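PDB 6QV5: CHAD domain from Ricinus communis, which probably binds inorganic polyphosphate through an all-helical CHAD domain, a module built from four-helix bundles, and carries a bound zinc ion. Local coordinates for residues A171-L182 and A214-Y222; H183-Q194 and I289-A298. All coordinates share one frame; numbering follows the deposited sequence.

Contact 1 of 2, residues A171-L182 and A214-Y222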
loop_
_atom_site.group_PDB
_atom_site.type_symbol
_atom_site.label_atom_id
_atom_site.label_comp_id
_atom_site.label_asym_id
_atom_site.label_seq_id
_atom_site.Cartn_x
_atom_site.Cartn_y
_atom_site.Cartn_z
ATOM N N ALA A 171 -1.580 -24.821 5.567
ATOM C CA ALA A 171 -1.818 -23.389 5.377
ATOM C C ALA A 171 -2.890 -22.883 6.347
ATOM O O ALA A 171 -2.813 -21.737 6.786
ATOM C CB ALA A 171 -2.238 -23.111 3.942
ATOM N N ALA A 172 -3.876 -23.749 6.687
ATOM C CA ALA A 172 -4.980 -23.456 7.606
ATOM C C ALA A 172 -4.499 -23.207 9.037
ATOM O O ALA A 172 -5.041 -22.330 9.710
ATOM C CB ALA A 172 -5.999 -24.585 7.580
ATOM N N HIS A 173 -3.479 -23.969 9.490
ATOM C CA HIS A 173 -2.887 -23.842 10.824
ATOM C C HIS A 173 -2.120 -22.525 10.956
ATOM O O HIS A 173 -2.194 -21.883 12.004
ATOM C CB HIS A 173 -1.966 -25.034 11.128
ATOM C CG HIS A 173 -1.502 -25.092 12.551
ATOM N ND1 HIS A 173 -2.160 -25.864 13.494
ATOM C CD2 HIS A 173 -0.458 -24.470 13.148
ATOM C CE1 HIS A 173 -1.499 -25.689 14.626
ATOM N NE2 HIS A 173 -0.469 -24.855 14.468
ATOM N N PHE A 174 -1.379 -22.133 9.900
ATOM C CA PHE A 174 -0.605 -20.895 9.876
ATOM C C PHE A 174 -1.513 -19.670 9.761
ATOM O O PHE A 174 -1.302 -18.698 10.489
ATOM C CB PHE A 174 0.443 -20.918 8.744
ATOM C CG PHE A 174 1.260 -19.651 8.617
ATOM C CD1 PHE A 174 2.367 -19.433 9.430
ATOM C CD2 PHE A 174 0.923 -18.676 7.685
ATOM C CE1 PHE A 174 3.113 -18.256 9.321
ATOM C CE2 PHE A 174 1.665 -17.497 7.583
ATOM C CZ PHE A 174 2.759 -17.299 8.395
ATOM N N SER A 175 -2.498 -19.709 8.836
ATOM C CA SER A 175 -3.432 -18.609 8.586
ATOM C C SER A 175 -4.283 -18.240 9.793
ATOM O O SER A 175 -4.493 -17.052 10.018
ATOM C CB SER A 175 -4.317 -18.898 7.379
ATOM O OG SER A 175 -5.151 -20.022 7.601
ATOM N N ARG A 176 -4.768 -19.239 10.567
ATOM C CA ARG A 176 -5.600 -18.987 11.749
ATOM C C ARG A 176 -4.840 -18.235 12.853
ATOM O O ARG A 176 -5.434 -17.387 13.515
ATOM C CB ARG A 176 -6.284 -20.268 12.279
ATOM C CG ARG A 176 -5.377 -21.302 12.944
ATOM C CD ARG A 176 -6.187 -22.421 13.567
ATOM N NE ARG A 176 -6.334 -23.557 12.656
ATOM C CZ ARG A 176 -7.343 -24.423 12.687
ATOM N NH1 ARG A 176 -8.322 -24.283 13.574
ATOM N NH2 ARG A 176 -7.388 -25.428 11.824
ATOM N N GLN A 177 -3.529 -18.515 13.013
ATOM C CA GLN A 177 -2.659 -17.866 13.999
ATOM C C GLN A 177 -2.415 -16.400 13.623
ATOM O O GLN A 177 -2.436 -15.532 14.499
ATOM C CB GLN A 177 -1.322 -18.617 14.131
ATOM C CG GLN A 177 -1.441 -20.004 14.763
ATOM C CD GLN A 177 -0.153 -20.790 14.697
ATOM O OE1 GLN A 177 0.478 -20.931 13.641
ATOM N NE2 GLN A 177 0.259 -21.343 15.829
ATOM N N ILE A 178 -2.199 -16.133 12.317
ATOM C CA ILE A 178 -1.961 -14.800 11.750
ATOM C C ILE A 178 -3.260 -13.975 11.759
ATOM O O ILE A 178 -3.238 -12.817 12.182
ATOM C CB ILE A 178 -1.298 -14.906 10.334
ATOM C CG1 ILE A 178 0.089 -15.620 10.380
ATOM C CG2 ILE A 178 -1.214 -13.554 9.599
ATOM C CD1 ILE A 178 1.274 -14.924 11.191
ATOM N N MET A 179 -4.382 -14.580 11.310
ATOM C CA MET A 179 -5.703 -13.944 11.260
ATOM C C MET A 179 -6.231 -13.571 12.642
ATOM O O MET A 179 -6.901 -12.547 12.768
ATOM C CB MET A 179 -6.714 -14.811 10.493
ATOM C CG MET A 179 -7.487 -14.050 9.426
ATOM S SD MET A 179 -6.462 -13.249 8.158
ATOM C CE MET A 179 -6.111 -14.626 7.093
ATOM N N GLN A 180 -5.913 -14.381 13.679
ATOM C CA GLN A 180 -6.305 -14.098 15.063
ATOM C C GLN A 180 -5.522 -12.894 15.583
ATOM O O GLN A 180 -6.113 -12.027 16.222
ATOM C CB GLN A 180 -6.088 -15.315 15.975
ATOM C CG GLN A 180 -7.309 -16.227 16.079
ATOM C CD GLN A 180 -7.081 -17.457 16.933
ATOM O OE1 GLN A 180 -6.080 -17.593 17.650
ATOM N NE2 GLN A 180 -8.020 -18.391 16.876
ATOM N N HIS A 181 -4.207 -12.831 15.276
ATOM C CA HIS A 181 -3.317 -11.737 15.671
ATOM C C HIS A 181 -3.669 -10.422 14.968
ATOM O O HIS A 181 -3.674 -9.382 15.624
ATOM C CB HIS A 181 -1.837 -12.116 15.446
ATOM C CG HIS A 181 -0.889 -10.958 15.545
ATOM N ND1 HIS A 181 -0.306 -10.403 14.416
ATOM C CD2 HIS A 181 -0.491 -10.253 16.631
ATOM C CE1 HIS A 181 0.441 -9.402 14.852
ATOM N NE2 HIS A 181 0.360 -9.271 16.177
ATOM N N LEU A 182 -3.960 -10.467 13.650
ATOM C CA LEU A 182 -4.298 -9.281 12.857
ATOM C C LEU A 182 -5.660 -8.682 13.196
ATOM O O LEU A 182 -5.791 -7.458 13.178
ATOM C CB LEU A 182 -4.172 -9.537 11.349
ATOM C CG LEU A 182 -2.743 -9.557 10.788
ATOM C CD1 LEU A 182 -2.730 -10.079 9.379
ATOM C CD2 LEU A 182 -2.099 -8.174 10.825
ATOM N N ALA A 214 -3.731 -10.086 3.880
ATOM C CA ALA A 214 -3.669 -11.437 4.453
ATOM C C ALA A 214 -4.908 -12.267 4.119
ATOM O O ALA A 214 -4.780 -13.455 3.824
ATOM C CB ALA A 214 -3.475 -11.367 5.956
ATOM N N LEU A 215 -6.095 -11.637 4.130
ATOM C CA LEU A 215 -7.353 -12.300 3.799
ATOM C C LEU A 215 -7.459 -12.584 2.295
ATOM O O LEU A 215 -8.110 -13.552 1.906
ATOM C CB LEU A 215 -8.547 -11.480 4.310
ATOM C CG LEU A 215 -9.847 -12.238 4.594
ATOM C CD1 LEU A 215 -9.667 -13.295 5.692
ATOM C CD2 LEU A 215 -10.938 -11.279 4.998
ATOM N N GLU A 216 -6.802 -11.756 1.459
ATOM C CA GLU A 216 -6.759 -11.937 0.006
ATOM C C GLU A 216 -5.777 -13.055 -0.352
ATOM O O GLU A 216 -5.997 -13.765 -1.336
ATOM C CB GLU A 216 -6.362 -10.635 -0.700
ATOM C CG GLU A 216 -7.490 -9.625 -0.830
ATOM C CD GLU A 216 -7.103 -8.259 -1.372
ATOM O OE1 GLU A 216 -5.922 -7.862 -1.237
ATOM O OE2 GLU A 216 -7.995 -7.577 -1.924
ATOM N N PHE A 217 -4.694 -13.209 0.449
ATOM C CA PHE A 217 -3.669 -14.243 0.273
ATOM C C PHE A 217 -4.238 -15.630 0.567
ATOM O O PHE A 217 -4.030 -16.552 -0.222
ATOM C CB PHE A 217 -2.443 -13.977 1.173
ATOM C CG PHE A 217 -1.631 -12.730 0.901
ATOM C CD1 PHE A 217 -1.449 -12.266 -0.399
ATOM C CD2 PHE A 217 -0.986 -12.062 1.934
ATOM C CE1 PHE A 217 -0.681 -11.127 -0.650
ATOM C CE2 PHE A 217 -0.221 -10.921 1.682
ATOM C CZ PHE A 217 -0.071 -10.463 0.391
ATOM N N PHE A 218 -4.957 -15.769 1.698
ATOM C CA PHE A 218 -5.583 -17.017 2.139
ATOM C C PHE A 218 -7.095 -16.990 1.833
ATOM O O PHE A 218 -7.907 -17.393 2.667
ATOM C CB PHE A 218 -5.313 -17.245 3.643
ATOM C CG PHE A 218 -3.857 -17.297 4.048
ATOM C CD1 PHE A 218 -3.129 -18.477 3.937
ATOM C CD2 PHE A 218 -3.224 -16.179 4.577
ATOM C CE1 PHE A 218 -1.789 -18.532 4.334
ATOM C CE2 PHE A 218 -1.882 -16.230 4.964
ATOM C CZ PHE A 218 -1.173 -17.407 4.842
ATOM N N HIS A 219 -7.456 -16.531 0.617
ATOM C CA HIS A 219 -8.830 -16.372 0.124
ATOM C C HIS A 219 -9.658 -17.673 0.101
ATOM O O HIS A 219 -10.773 -17.685 0.629
ATOM C CB HIS A 219 -8.826 -15.691 -1.261
ATOM C CG HIS A 219 -10.168 -15.625 -1.923
ATOM N ND1 HIS A 219 -10.452 -16.377 -3.048
ATOM C CD2 HIS A 219 -11.268 -14.912 -1.583
ATOM C CE1 HIS A 219 -11.706 -16.094 -3.361
ATOM N NE2 HIS A 219 -12.239 -15.219 -2.508
ATOM N N GLY A 220 -9.114 -18.735 -0.494
ATOM C CA GLY A 220 -9.788 -20.027 -0.616
ATOM C C GLY A 220 -9.855 -20.879 0.641
ATOM O O GLY A 220 -10.353 -22.007 0.591
ATOM N N LEU A 221 -9.368 -20.345 1.775
ATOM C CA LEU A 221 -9.323 -21.019 3.076
ATOM C C LEU A 221 -10.471 -20.612 4.010
ATOM O O LEU A 221 -10.776 -21.344 4.955
ATOM C CB LEU A 221 -7.975 -20.710 3.753
ATOM C CG LEU A 221 -6.845 -21.734 3.602
ATOM C CD1 LEU A 221 -6.304 -21.777 2.179
ATOM C CD2 LEU A 221 -5.704 -21.398 4.527
ATOM N N TYR A 222 -11.092 -19.446 3.757
ATOM C CA TYR A 222 -12.164 -18.887 4.586
ATOM C C TYR A 222 -13.509 -18.775 3.844
ATOM O O TYR A 222 -13.537 -18.847 2.613
ATOM C CB TYR A 222 -11.726 -17.524 5.156
ATOM C CG TYR A 222 -10.532 -17.589 6.088
ATOM C CD1 TYR A 222 -10.702 -17.648 7.467
ATOM C CD2 TYR A 222 -9.232 -17.567 5.592
ATOM C CE1 TYR A 222 -9.609 -17.708 8.330
ATOM C CE2 TYR A 222 -8.130 -17.641 6.443
ATOM C CZ TYR A 222 -8.324 -17.700 7.814
ATOM O OH TYR A 222 -7.247 -17.759 8.662
#
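Ser-175 lays its CB over one face of the Phe-218 ring, 3.8 Å from the centroid and 16° off the normal, which is CH-pi geometry; Phe-218 directly follows helix 198-217. The far corner of that ring, Phe-218 CZ, meets the edge of the Phe-174 ring near its plane, 3.8 Å from Phe-174 CD2.

Sulfur and apolar contacts follow on the C-terminal side of Ser-175. Met-179 is bent at chi2 (58°) and chi3 (80°), which places SD 4.0 Å from Leu-215 CD1 and turns CE to Tyr-222 CE2, 3.7 Å away. With SD standing obliquely to the Tyr-222 ring, this is a Met-aromatic contact. Leu-182 CD1 packs on Ala-214 CB at 3.7 Å. On the N-terminal side, Leu-221 CD2 rests 3.9 Å from Ala-171 CB.

Polar contacts converge on Ser-175 OG. Ser-175 OG lies 3.0 Å from Ala-171 O and near Ala-172 O, both of its own helix; the weak option at Tyr-222 OH, 3.3 Å from Ser-175 OG, crosses the contact, and one proton cannot serve all three.

Phe-174 also touches Leu-73 and meets the ring of Phe-74. The start of helix 171-192 thus packs on the last turn of helix 198-217 and, more extensively, on residues 218-222 that follow it, a mostly buried contact of the all-helical CHAD fold.

Contact 2 of 2, residues H183-Q194 and I289-A298; sequences HKSLLKRAARMQ and IRAGLHALRA
Met-193 O accepts a hydrogen bond from Arg-290 NH2 at 2.8 Å, the shortest polar link between residues 183-194 and 289-298. The N-H...O angle is 139°, so the bond is bent. Met-193 O lies almost in the guanidinium plane, whereas NH2 stands above the carbonyl plane, 42° out of it. Arg-290 CG lies anti to its own carbonyl carbon; the chain bends at chi2 and is straight beyond it, which brings the guanidinium to the carbonyl just beyond helix 171-192. Its NH1 also has a long, weak ion pair with Asp-287.

The motif is a nearly antiparallel helix pair within the all-helical fold: the axes of 183-192 and 289-293 run at 151° to each other, 10.5 Å apart at closest. Between them, Leu-293 reaches across with CD1 to Ala-190 CB, 4.0 Å away, and with CD2 toward Leu-186. Near the Arg-290 bond, Met-193 and Ile-289 cross at about a right angle, with CE of Met-193 against CG2 of Ile-289 at 3.7 Å. Helix 224-260 contributes Thr-237, which touches Ile-289 and Leu-293.

At the other end, the segment following helix 286-293 runs past His-183. The imidazole of His-183, with CG anti to the backbone N, is hydrogen-bonded through ND1 to Tyr-230 OH. Leu-296 O approaches the ring edge near its plane. The backbone N of Ala-298 sits over one face, but its poor angle to NE2 excludes a hydrogen bond. Ala-298 CB covers the same face in a CH-pi contact, 4.0 Å from the His-183 ring centroid and 3.6 Å from His-183 CD2.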
loop_
_atom_site.group_PDB
_atom_site.type_symbol
_atom_site.label_atom_id
_atom_site.label_comp_id
_atom_site.label_asym_id
_atom_site.label_seq_id
_atom_site.Cartn_x
_atom_site.Cartn_y
_atom_site.Cartn_z
ATOM N N HIS A 183 -6.666 -9.528 13.512
ATOM C CA HIS A 183 -8.001 -9.069 13.917
ATOM C C HIS A 183 -7.894 -8.423 15.305
ATOM O O HIS A 183 -8.514 -7.387 15.545
ATOM C CB HIS A 183 -9.016 -10.230 13.913
ATOM C CG HIS A 183 -10.423 -9.820 14.236
ATOM N ND1 HIS A 183 -11.162 -9.027 13.377
ATOM C CD2 HIS A 183 -11.185 -10.124 15.311
ATOM C CE1 HIS A 183 -12.339 -8.866 13.958
ATOM N NE2 HIS A 183 -12.399 -9.505 15.125
ATOM N N LYS A 184 -7.063 -9.023 16.188
ATOM C CA LYS A 184 -6.760 -8.559 17.545
ATOM C C LYS A 184 -6.024 -7.218 17.476
ATOM O O LYS A 184 -6.360 -6.311 18.237
ATOM C CB LYS A 184 -5.911 -9.619 18.282
ATOM C CG LYS A 184 -5.375 -9.223 19.661
ATOM C CD LYS A 184 -4.614 -10.371 20.336
ATOM C CE LYS A 184 -3.221 -10.607 19.794
ATOM N NZ LYS A 184 -2.657 -11.896 20.278
ATOM N N SER A 185 -5.042 -7.096 16.553
ATOM C CA SER A 185 -4.244 -5.884 16.331
ATOM C C SER A 185 -5.096 -4.738 15.783
ATOM O O SER A 185 -4.961 -3.613 16.263
ATOM C CB SER A 185 -3.070 -6.173 15.399
ATOM O OG SER A 185 -2.206 -5.055 15.270
ATOM N N LEU A 186 -5.975 -5.024 14.792
ATOM C CA LEU A 186 -6.875 -4.045 14.170
ATOM C C LEU A 186 -7.849 -3.452 15.186
ATOM O O LEU A 186 -7.945 -2.229 15.284
ATOM C CB LEU A 186 -7.630 -4.667 12.972
ATOM C CG LEU A 186 -8.816 -3.880 12.385
ATOM C CD1 LEU A 186 -8.348 -2.722 11.521
ATOM C CD2 LEU A 186 -9.718 -4.784 11.584
ATOM N N LEU A 187 -8.557 -4.320 15.940
ATOM C CA LEU A 187 -9.531 -3.929 16.961
ATOM C C LEU A 187 -8.897 -3.136 18.104
ATOM O O LEU A 187 -9.504 -2.174 18.576
ATOM C CB LEU A 187 -10.278 -5.166 17.490
ATOM C CG LEU A 187 -11.732 -5.348 17.030
ATOM C CD1 LEU A 187 -11.825 -5.628 15.530
ATOM C CD2 LEU A 187 -12.401 -6.476 17.790
ATOM N N LYS A 188 -7.671 -3.521 18.527
ATOM C CA LYS A 188 -6.914 -2.853 19.591
ATOM C C LYS A 188 -6.519 -1.437 19.157
ATOM O O LYS A 188 -6.699 -0.494 19.927
ATOM C CB LYS A 188 -5.660 -3.667 19.957
ATOM C CG LYS A 188 -5.051 -3.320 21.315
ATOM C CD LYS A 188 -3.546 -3.607 21.372
ATOM C CE LYS A 188 -3.204 -5.062 21.610
ATOM N NZ LYS A 188 -1.735 -5.291 21.601
ATOM N N ARG A 189 -5.998 -1.298 17.920
ATOM C CA ARG A 189 -5.577 -0.019 17.340
ATOM C C ARG A 189 -6.757 0.910 17.059
ATOM O O ARG A 189 -6.605 2.124 17.183
ATOM C CB ARG A 189 -4.722 -0.234 16.084
ATOM C CG ARG A 189 -3.303 -0.680 16.403
ATOM C CD ARG A 189 -2.575 -1.171 15.172
ATOM N NE ARG A 189 -1.197 -1.549 15.481
ATOM C CZ ARG A 189 -0.238 -1.711 14.575
ATOM N NH1 ARG A 189 -0.497 -1.528 13.285
ATOM N NH2 ARG A 189 0.986 -2.056 14.949
ATOM N N ALA A 190 -7.930 0.344 16.710
ATOM C CA ALA A 190 -9.155 1.108 16.454
ATOM C C ALA A 190 -9.758 1.635 17.765
ATOM O O ALA A 190 -10.435 2.665 17.752
ATOM C CB ALA A 190 -10.166 0.246 15.716
ATOM N N ALA A 191 -9.500 0.931 18.890
ATOM C CA ALA A 191 -9.962 1.299 20.232
ATOM C C ALA A 191 -9.016 2.319 20.882
ATOM O O ALA A 191 -9.486 3.275 21.501
ATOM C CB ALA A 191 -10.083 0.059 21.105
ATOM N N ARG A 192 -7.686 2.121 20.722
ATOM C CA ARG A 192 -6.634 3.002 21.246
ATOM C C ARG A 192 -6.582 4.340 20.489
ATOM O O ARG A 192 -6.008 5.309 20.992
ATOM C CB ARG A 192 -5.263 2.297 21.189
ATOM C CG ARG A 192 -4.762 1.772 22.535
ATOM C CD ARG A 192 -5.299 0.394 22.888
ATOM N NE ARG A 192 -4.567 -0.196 24.010
ATOM C CZ ARG A 192 -4.949 -1.282 24.678
ATOM N NH1 ARG A 192 -6.072 -1.910 24.352
ATOM N NH2 ARG A 192 -4.215 -1.743 25.681
ATOM N N MET A 193 -7.188 4.375 19.284
ATOM C CA MET A 193 -7.300 5.511 18.368
ATOM C C MET A 193 -7.966 6.715 19.051
ATOM O O MET A 193 -9.035 6.571 19.652
ATOM C CB MET A 193 -8.111 5.066 17.142
ATOM C CG MET A 193 -8.005 5.976 15.944
ATOM S SD MET A 193 -8.721 5.199 14.469
ATOM C CE MET A 193 -10.449 5.060 14.963
ATOM N N GLN A 194 -7.315 7.889 18.969
ATOM C CA GLN A 194 -7.792 9.142 19.561
ATOM C C GLN A 194 -7.815 10.277 18.522
ATOM O O GLN A 194 -7.050 10.242 17.555
ATOM C CB GLN A 194 -6.937 9.513 20.795
ATOM C CG GLN A 194 -7.550 10.561 21.737
ATOM C CD GLN A 194 -8.794 10.083 22.451
ATOM O OE1 GLN A 194 -9.920 10.251 21.972
ATOM N NE2 GLN A 194 -8.616 9.487 23.619
ATOM N N ILE A 289 -15.794 5.169 11.693
ATOM C CA ILE A 289 -14.809 4.081 11.630
ATOM C C ILE A 289 -15.108 3.066 12.746
ATOM O O ILE A 289 -15.210 1.870 12.467
ATOM C CB ILE A 289 -13.351 4.645 11.680
ATOM C CG1 ILE A 289 -12.960 5.303 10.336
ATOM C CG2 ILE A 289 -12.325 3.572 12.086
ATOM C CD1 ILE A 289 -11.846 6.353 10.426
ATOM N N ARG A 290 -15.272 3.558 13.995
ATOM C CA ARG A 290 -15.588 2.769 15.189
ATOM C C ARG A 290 -16.886 1.980 14.999
ATOM O O ARG A 290 -16.913 0.791 15.308
ATOM C CB ARG A 290 -15.675 3.672 16.433
ATOM C CG ARG A 290 -14.320 4.094 16.992
ATOM C CD ARG A 290 -14.399 5.465 17.636
ATOM N NE ARG A 290 -13.119 5.890 18.203
ATOM C CZ ARG A 290 -12.883 7.099 18.704
ATOM N NH1 ARG A 290 -13.836 8.024 18.704
ATOM N NH2 ARG A 290 -11.690 7.396 19.201
ATOM N N ALA A 291 -17.932 2.626 14.435
ATOM C CA ALA A 291 -19.234 2.009 14.155
ATOM C C ALA A 291 -19.157 0.970 13.026
ATOM O O ALA A 291 -19.965 0.040 12.989
ATOM C CB ALA A 291 -20.260 3.081 13.817
ATOM N N GLY A 292 -18.195 1.141 12.125
ATOM C CA GLY A 292 -17.973 0.232 11.007
ATOM C C GLY A 292 -17.204 -1.019 11.386
ATOM O O GLY A 292 -17.338 -2.047 10.716
ATOM N N LEU A 293 -16.398 -0.944 12.468
ATOM C CA LEU A 293 -15.563 -2.053 12.951
ATOM C C LEU A 293 -16.034 -2.704 14.272
ATOM O O LEU A 293 -15.506 -3.758 14.631
ATOM C CB LEU A 293 -14.083 -1.616 13.080
ATOM C CG LEU A 293 -13.400 -0.938 11.879
ATOM C CD1 LEU A 293 -12.155 -0.207 12.317
ATOM C CD2 LEU A 293 -13.040 -1.933 10.790
ATOM N N HIS A 294 -17.002 -2.088 14.993
ATOM C CA HIS A 294 -17.500 -2.598 16.282
ATOM C C HIS A 294 -18.205 -3.962 16.195
ATOM O O HIS A 294 -18.207 -4.704 17.178
ATOM C CB HIS A 294 -18.402 -1.566 16.992
ATOM C CG HIS A 294 -19.857 -1.663 16.645
ATOM N ND1 HIS A 294 -20.348 -1.171 15.453
ATOM C CD2 HIS A 294 -20.878 -2.209 17.346
ATOM C CE1 HIS A 294 -21.646 -1.426 15.466
ATOM N NE2 HIS A 294 -22.010 -2.050 16.584
ATOM N N ALA A 295 -18.818 -4.270 15.038
ATOM C CA ALA A 295 -19.566 -5.508 14.808
ATOM C C ALA A 295 -18.721 -6.645 14.230
ATOM O O ALA A 295 -19.128 -7.806 14.328
ATOM C CB ALA A 295 -20.753 -5.230 13.898
ATOM N N LEU A 296 -17.560 -6.315 13.625
ATOM C CA LEU A 296 -16.665 -7.277 12.980
ATOM C C LEU A 296 -16.141 -8.384 13.886
ATOM O O LEU A 296 -15.624 -8.128 14.975
ATOM C CB LEU A 296 -15.485 -6.585 12.280
ATOM C CG LEU A 296 -15.754 -5.890 10.940
ATOM C CD1 LEU A 296 -14.474 -5.340 10.373
ATOM C CD2 LEU A 296 -16.374 -6.841 9.915
ATOM N N ARG A 297 -16.283 -9.622 13.403
ATOM C CA ARG A 297 -15.815 -10.846 14.045
ATOM C C ARG A 297 -14.780 -11.464 13.114
ATOM O O ARG A 297 -14.925 -11.361 11.892
ATOM C CB ARG A 297 -16.977 -11.832 14.273
ATOM C CG ARG A 297 -18.019 -11.350 15.281
ATOM C CD ARG A 297 -19.223 -12.271 15.328
ATOM N NE ARG A 297 -19.006 -13.425 16.205
ATOM C CZ ARG A 297 -19.707 -14.553 16.150
ATOM N NH1 ARG A 297 -20.666 -14.706 15.245
ATOM N NH2 ARG A 297 -19.442 -15.545 16.988
ATOM N N ALA A 298 -13.735 -12.092 13.688
ATOM C CA ALA A 298 -12.648 -12.736 12.944
ATOM C C ALA A 298 -13.185 -13.747 11.919
ATOM O O ALA A 298 -14.042 -14.559 12.279
ATOM C CB ALA A 298 -11.689 -13.424 13.906
#

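Helix 171-192 serves both contacts, its first half in contact 1 and its second in contact 2, with centres 18 Å apart. Contact 1 is the more buried: nine of its twelve touching residues are buried, against five of twelve in contact 2. The partners differ in sequence distance too, the end of the next helix and the residues after it for 171-182 but the C-terminal region for 183-194. Chemistry follows place. Aromatic rings and a methionine dominate contact 1, whose cross-segment polar link is weak and unsettled; contact 2 adds a sound arginine-to-carbonyl bond and a partly exposed histidine that packs on the C-terminal segment. Helix 224-260 touches both, and both lie away from the zinc site.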